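Local coordinates for aspartate--tRNA(Asp/Asn) ligase (Thermus thermophilus, PDB 1N9W), which attaches L-aspartate, activated by ATP as Asp-AMP, to both tRNA(Asp) and tRNA(Asn) with similar efficiency, at residues His11-Arg25 against Leu52-Val65. Numbering follows the deposited sequence.
Sequences HVGQEVELLGFLHWR and LPLPESALRVRGLV
With CG anti to the backbone N in both residues (chi1 -169° in E17, 169° in R60), the two side chains run out extended on the same face of the sheet and meet diagonally, since E17 pairs with R62 across the strands and R60 with L19. OE2 of E17 lies at the edge of the R60 guanidinium, 3.0 Å from NE and 3.1 Å from NH2; both bonds are bent and weak, and the carboxylate plane is turned 72° from the guanidinium. CD2 of L19 rests 3.7 Å from both CB and CG of R60, against the foot of the arginine. The E17 carboxylate would probably lose its ionic mate, and L19 CD2 its contact with CG, if an alanine stood in place of R60. Beneath run the antiparallel strands 15-25 and 58-65, joined by paired backbone bonds at V16-G63, L18-V61 and G20-L59. Beyond G20 the hydrogen bonding carries on into the turn 54-57, where L22 N binds S57 O and L22 O takes the N-H of E56. At this end R25 reaches along the turn, its guanidinium lying with one face over L54 CA and P55 CD, while NH1 makes a weak bond to P53 O (2.8 Å). At the other end V65 CG2 packs 3.6 Å from V16 CG1. This strand pair belongs to the OB-fold, the nucleic-acid-binding domain: strand 31-38 continues the sheet beside 15-28, L18, V61 and V65 face strand 75-79, R60 also bridges to E83 of strand 81-84, and F21 meets F223 of the second subunit edge-to-face.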
loop_
_atom_site.group_PDB
_atom_site.type_symbol
_atom_site.label_atom_id
_atom_site.label_comp_id
_atom_site.label_asym_id
_atom_site.label_seq_id
_atom_site.Cartn_x
_atom_site.Cartn_y
_atom_site.Cartn_z
ATOM N N HIS B 11 22.274 -10.406 -24.265
ATOM C CA HIS B 11 23.523 -11.026 -23.858
ATOM C C HIS B 11 23.945 -12.207 -24.702
ATOM O O HIS B 11 24.769 -13.011 -24.281
ATOM C CB HIS B 11 23.416 -11.457 -22.394
ATOM C CG HIS B 11 23.225 -10.316 -21.447
ATOM N ND1 HIS B 11 24.255 -9.787 -20.701
ATOM C CD2 HIS B 11 22.127 -9.582 -21.150
ATOM C CE1 HIS B 11 23.801 -8.775 -19.984
ATOM N NE2 HIS B 11 22.513 -8.628 -20.237
ATOM N N VAL B 12 23.381 -12.313 -25.897
ATOM C CA VAL B 12 23.715 -13.408 -26.801
ATOM C C VAL B 12 25.221 -13.400 -27.074
ATOM O O VAL B 12 25.784 -12.366 -27.419
ATOM C CB VAL B 12 22.930 -13.263 -28.119
ATOM C CG1 VAL B 12 23.192 -14.449 -29.023
ATOM C CG2 VAL B 12 21.444 -13.151 -27.813
ATOM N N GLY B 13 25.866 -14.550 -26.901
ATOM C CA GLY B 13 27.294 -14.637 -27.133
ATOM C C GLY B 13 28.142 -14.410 -25.893
ATOM O O GLY B 13 29.355 -14.640 -25.895
ATOM N N GLN B 14 27.510 -13.961 -24.818
ATOM C CA GLN B 14 28.245 -13.712 -23.581
ATOM C C GLN B 14 27.980 -14.757 -22.507
ATOM O O GLN B 14 27.086 -15.596 -22.636
ATOM C CB GLN B 14 27.884 -12.329 -23.049
ATOM C CG GLN B 14 28.217 -11.228 -24.030
ATOM C CD GLN B 14 27.568 -9.909 -23.678
ATOM O OE1 GLN B 14 27.775 -9.367 -22.595
ATOM N NE2 GLN B 14 26.772 -9.382 -24.603
ATOM N N GLU B 15 28.777 -14.696 -21.451
ATOM C CA GLU B 15 28.644 -15.600 -20.333
ATOM C C GLU B 15 27.792 -14.848 -19.319
ATOM O O GLU B 15 28.088 -13.695 -18.994
ATOM C CB GLU B 15 30.015 -15.908 -19.725
ATOM C CG GLU B 15 30.131 -17.292 -19.106
ATOM C CD GLU B 15 30.662 -18.324 -20.094
ATOM O OE1 GLU B 15 31.893 -18.341 -20.339
ATOM O OE2 GLU B 15 29.853 -19.111 -20.643
ATOM N N VAL B 16 26.719 -15.473 -18.845
ATOM C CA VAL B 16 25.855 -14.829 -17.862
ATOM C C VAL B 16 25.626 -15.744 -16.660
ATOM O O VAL B 16 25.982 -16.931 -16.677
ATOM C CB VAL B 16 24.469 -14.447 -18.466
ATOM C CG1 VAL B 16 24.655 -13.608 -19.717
ATOM C CG2 VAL B 16 23.651 -15.694 -18.763
ATOM N N GLU B 17 25.054 -15.179 -15.605
ATOM C CA GLU B 17 24.761 -15.953 -14.404
ATOM C C GLU B 17 23.259 -15.900 -14.175
ATOM O O GLU B 17 22.663 -14.831 -14.220
ATOM C CB GLU B 17 25.491 -15.370 -13.195
ATOM C CG GLU B 17 25.432 -16.280 -11.981
ATOM C CD GLU B 17 26.272 -15.790 -10.818
ATOM O OE1 GLU B 17 25.770 -14.945 -10.034
ATOM O OE2 GLU B 17 27.441 -16.243 -10.700
ATOM N N LEU B 18 22.643 -17.055 -13.958
ATOM C CA LEU B 18 21.196 -17.106 -13.731
ATOM C C LEU B 18 20.916 -17.618 -12.318
ATOM O O LEU B 18 21.717 -18.366 -11.750
ATOM C CB LEU B 18 20.541 -18.054 -14.747
ATOM C CG LEU B 18 20.752 -17.788 -16.255
ATOM C CD1 LEU B 18 20.461 -19.040 -17.038
ATOM C CD2 LEU B 18 19.864 -16.643 -16.707
ATOM N N LEU B 19 19.798 -17.182 -11.745
ATOM C CA LEU B 19 19.363 -17.640 -10.423
ATOM C C LEU B 19 17.888 -17.946 -10.621
ATOM O O LEU B 19 17.169 -17.154 -11.228
ATOM C CB LEU B 19 19.529 -16.552 -9.352
ATOM C CG LEU B 19 20.977 -16.104 -9.065
ATOM C CD1 LEU B 19 20.979 -14.949 -8.061
ATOM C CD2 LEU B 19 21.778 -17.293 -8.534
ATOM N N GLY B 20 17.441 -19.107 -10.151
ATOM C CA GLY B 20 16.037 -19.464 -10.312
ATOM C C GLY B 20 15.726 -20.852 -9.791
ATOM O O GLY B 20 16.463 -21.382 -8.961
ATOM N N PHE B 21 14.631 -21.436 -10.265
ATOM C CA PHE B 21 14.224 -22.777 -9.839
ATOM C C PHE B 21 14.100 -23.715 -11.021
ATOM O O PHE B 21 13.675 -23.308 -12.101
ATOM C CB PHE B 21 12.870 -22.744 -9.127
ATOM C CG PHE B 21 12.838 -21.850 -7.928
ATOM C CD1 PHE B 21 12.612 -20.482 -8.069
ATOM C CD2 PHE B 21 13.053 -22.370 -6.656
ATOM C CE1 PHE B 21 12.594 -19.653 -6.961
ATOM C CE2 PHE B 21 13.038 -21.543 -5.541
ATOM C CZ PHE B 21 12.810 -20.181 -5.687
ATOM N N LEU B 22 14.448 -24.979 -10.812
ATOM C CA LEU B 22 14.353 -25.967 -11.878
ATOM C C LEU B 22 12.880 -26.268 -12.217
ATOM O O LEU B 22 12.208 -27.007 -11.497
ATOM C CB LEU B 22 15.078 -27.242 -11.442
ATOM C CG LEU B 22 15.186 -28.418 -12.423
ATOM C CD1 LEU B 22 15.869 -27.990 -13.720
ATOM C CD2 LEU B 22 15.975 -29.530 -11.736
ATOM N N HIS B 23 12.390 -25.697 -13.313
ATOM C CA HIS B 23 11.002 -25.904 -13.732
ATOM C C HIS B 23 10.813 -27.385 -14.105
ATOM O O HIS B 23 9.877 -28.023 -13.638
ATOM C CB HIS B 23 10.668 -24.997 -14.919
ATOM C CG HIS B 23 9.206 -24.723 -15.080
ATOM N ND1 HIS B 23 8.492 -23.946 -14.194
ATOM C CD2 HIS B 23 8.321 -25.137 -16.017
ATOM C CE1 HIS B 23 7.229 -23.898 -14.577
ATOM N NE2 HIS B 23 7.099 -24.614 -15.678
ATOM N N TRP B 24 11.689 -27.910 -14.963
ATOM C CA TRP B 24 11.682 -29.323 -15.339
ATOM C C TRP B 24 13.039 -29.726 -15.884
ATOM O O TRP B 24 13.916 -28.885 -16.115
ATOM C CB TRP B 24 10.567 -29.711 -16.343
ATOM C CG TRP B 24 10.525 -28.973 -17.646
ATOM C CD1 TRP B 24 9.553 -28.103 -18.049
ATOM C CD2 TRP B 24 11.483 -29.028 -18.717
ATOM N NE1 TRP B 24 9.841 -27.609 -19.301
ATOM C CE2 TRP B 24 11.019 -28.158 -19.734
ATOM C CE3 TRP B 24 12.680 -29.724 -18.916
ATOM C CZ2 TRP B 24 11.720 -27.962 -20.929
ATOM C CZ3 TRP B 24 13.377 -29.527 -20.111
ATOM C CH2 TRP B 24 12.892 -28.655 -21.100
ATOM N N ARG B 25 13.207 -31.028 -16.077
ATOM C CA ARG B 25 14.457 -31.579 -16.566
ATOM C C ARG B 25 14.178 -32.741 -17.518
ATOM O O ARG B 25 13.136 -33.388 -17.443
ATOM C CB ARG B 25 15.290 -32.070 -15.368
ATOM C CG ARG B 25 14.554 -33.127 -14.522
ATOM C CD ARG B 25 15.279 -33.568 -13.244
ATOM N NE ARG B 25 14.599 -34.733 -12.670
ATOM C CZ ARG B 25 15.049 -35.470 -11.656
ATOM N NH1 ARG B 25 16.200 -35.184 -11.059
ATOM N NH2 ARG B 25 14.338 -36.516 -11.248
ATOM N N LEU B 52 21.543 -34.684 -11.663
ATOM C CA LEU B 52 20.479 -33.695 -11.566
ATOM C C LEU B 52 19.616 -33.768 -10.308
ATOM O O LEU B 52 19.244 -34.852 -9.852
ATOM C CB LEU B 52 19.585 -33.785 -12.812
ATOM C CG LEU B 52 20.275 -33.471 -14.149
ATOM C CD1 LEU B 52 19.314 -33.726 -15.306
ATOM C CD2 LEU B 52 20.758 -32.011 -14.153
ATOM N N PRO B 53 19.301 -32.600 -9.722
ATOM C CA PRO B 53 18.471 -32.524 -8.516
ATOM C C PRO B 53 17.010 -32.585 -8.957
ATOM O O PRO B 53 16.735 -32.552 -10.157
ATOM C CB PRO B 53 18.847 -31.166 -7.935
ATOM C CG PRO B 53 19.016 -30.333 -9.173
ATOM C CD PRO B 53 19.773 -31.261 -10.121
ATOM N N LEU B 54 16.078 -32.666 -8.009
ATOM C CA LEU B 54 14.656 -32.739 -8.351
ATOM C C LEU B 54 14.088 -31.400 -8.817
ATOM O O LEU B 54 14.698 -30.352 -8.625
ATOM C CB LEU B 54 13.835 -33.233 -7.140
ATOM C CG LEU B 54 13.941 -34.716 -6.747
ATOM C CD1 LEU B 54 13.239 -34.990 -5.389
ATOM C CD2 LEU B 54 13.311 -35.562 -7.853
ATOM N N PRO B 55 12.909 -31.432 -9.466
ATOM C CA PRO B 55 12.278 -30.197 -9.934
ATOM C C PRO B 55 11.988 -29.315 -8.713
ATOM O O PRO B 55 11.771 -29.825 -7.605
ATOM C CB PRO B 55 11.000 -30.690 -10.607
ATOM C CG PRO B 55 11.395 -32.039 -11.125
ATOM C CD PRO B 55 12.216 -32.619 -10.001
ATOM N N GLU B 56 11.983 -28.006 -8.939
ATOM C CA GLU B 56 11.746 -26.994 -7.916
ATOM C C GLU B 56 12.946 -26.764 -6.998
ATOM O O GLU B 56 12.821 -26.152 -5.938
ATOM C CB GLU B 56 10.482 -27.305 -7.090
ATOM C CG GLU B 56 9.164 -27.011 -7.825
ATOM C CD GLU B 56 9.154 -25.659 -8.546
ATOM O OE1 GLU B 56 9.557 -24.636 -7.943
ATOM O OE2 GLU B 56 8.739 -25.617 -9.725
ATOM N N SER B 57 14.113 -27.266 -7.388
ATOM C CA SER B 57 15.316 -27.026 -6.592
ATOM C C SER B 57 15.759 -25.619 -6.980
ATOM O O SER B 57 15.556 -25.193 -8.125
ATOM C CB SER B 57 16.426 -28.027 -6.941
ATOM O OG SER B 57 16.240 -29.268 -6.287
ATOM N N ALA B 58 16.338 -24.886 -6.035
ATOM C CA ALA B 58 16.822 -23.539 -6.322
ATOM C C ALA B 58 18.216 -23.711 -6.910
ATOM O O ALA B 58 19.043 -24.437 -6.357
ATOM C CB ALA B 58 16.875 -22.710 -5.047
ATOM N N LEU B 59 18.473 -23.042 -8.028
ATOM C CA LEU B 59 19.759 -23.167 -8.703
ATOM C C LEU B 59 20.443 -21.871 -9.106
ATOM O O LEU B 59 19.835 -20.802 -9.198
ATOM C CB LEU B 59 19.585 -23.963 -9.995
ATOM C CG LEU B 59 18.841 -25.282 -10.069
ATOM C CD1 LEU B 59 18.780 -25.678 -11.530
ATOM C CD2 LEU B 59 19.530 -26.344 -9.241
ATOM N N ARG B 60 21.728 -22.008 -9.380
ATOM C CA ARG B 60 22.523 -20.916 -9.887
ATOM C C ARG B 60 23.157 -21.535 -11.129
ATOM O O ARG B 60 23.664 -22.659 -11.067
ATOM C CB ARG B 60 23.600 -20.509 -8.885
ATOM C CG ARG B 60 24.620 -19.557 -9.456
ATOM C CD ARG B 60 25.512 -18.989 -8.374
ATOM N NE ARG B 60 26.761 -18.540 -8.949
ATOM C CZ ARG B 60 27.742 -19.350 -9.333
ATOM N NH1 ARG B 60 27.628 -20.663 -9.188
ATOM N NH2 ARG B 60 28.835 -18.847 -9.900
ATOM N N VAL B 61 23.080 -20.834 -12.255
ATOM C CA VAL B 61 23.662 -21.323 -13.499
ATOM C C VAL B 61 24.560 -20.286 -14.162
ATOM O O VAL B 61 24.181 -19.122 -14.332
ATOM C CB VAL B 61 22.590 -21.726 -14.549
ATOM C CG1 VAL B 61 23.281 -22.053 -15.886
ATOM C CG2 VAL B 61 21.771 -22.933 -14.064
ATOM N N ARG B 62 25.755 -20.725 -14.535
ATOM C CA ARG B 62 26.717 -19.862 -15.223
ATOM C C ARG B 62 26.914 -20.462 -16.612
ATOM O O ARG B 62 27.228 -21.644 -16.744
ATOM C CB ARG B 62 28.046 -19.833 -14.461
ATOM C CG ARG B 62 29.173 -19.122 -15.205
ATOM C CD ARG B 62 30.421 -18.975 -14.332
ATOM N NE ARG B 62 31.039 -20.265 -13.972
ATOM C CZ ARG B 62 31.936 -20.908 -14.716
ATOM N NH1 ARG B 62 32.337 -20.396 -15.874
ATOM N NH2 ARG B 62 32.438 -22.056 -14.293
ATOM N N GLY B 63 26.724 -19.653 -17.647
ATOM C CA GLY B 63 26.885 -20.171 -18.990
ATOM C C GLY B 63 26.772 -19.192 -20.139
ATOM O O GLY B 63 26.520 -18.002 -19.941
ATOM N N LEU B 64 26.951 -19.723 -21.348
ATOM C CA LEU B 64 26.915 -18.944 -22.588
ATOM C C LEU B 64 25.528 -18.837 -23.220
ATOM O O LEU B 64 24.857 -19.848 -23.439
ATOM C CB LEU B 64 27.877 -19.583 -23.601
ATOM C CG LEU B 64 28.004 -18.940 -24.982
ATOM C CD1 LEU B 64 28.811 -17.656 -24.846
ATOM C CD2 LEU B 64 28.687 -19.909 -25.955
ATOM N N VAL B 65 25.108 -17.609 -23.513
ATOM C CA VAL B 65 23.816 -17.368 -24.151
ATOM C C VAL B 65 23.953 -17.659 -25.643
ATOM O O VAL B 65 24.740 -17.022 -26.350
ATOM C CB VAL B 65 23.345 -15.899 -23.947
ATOM C CG1 VAL B 65 21.957 -15.680 -24.578
ATOM C CG2 VAL B 65 23.297 -15.577 -22.446
HETATM O O HOH W 1 8.422 -27.721 -11.369
#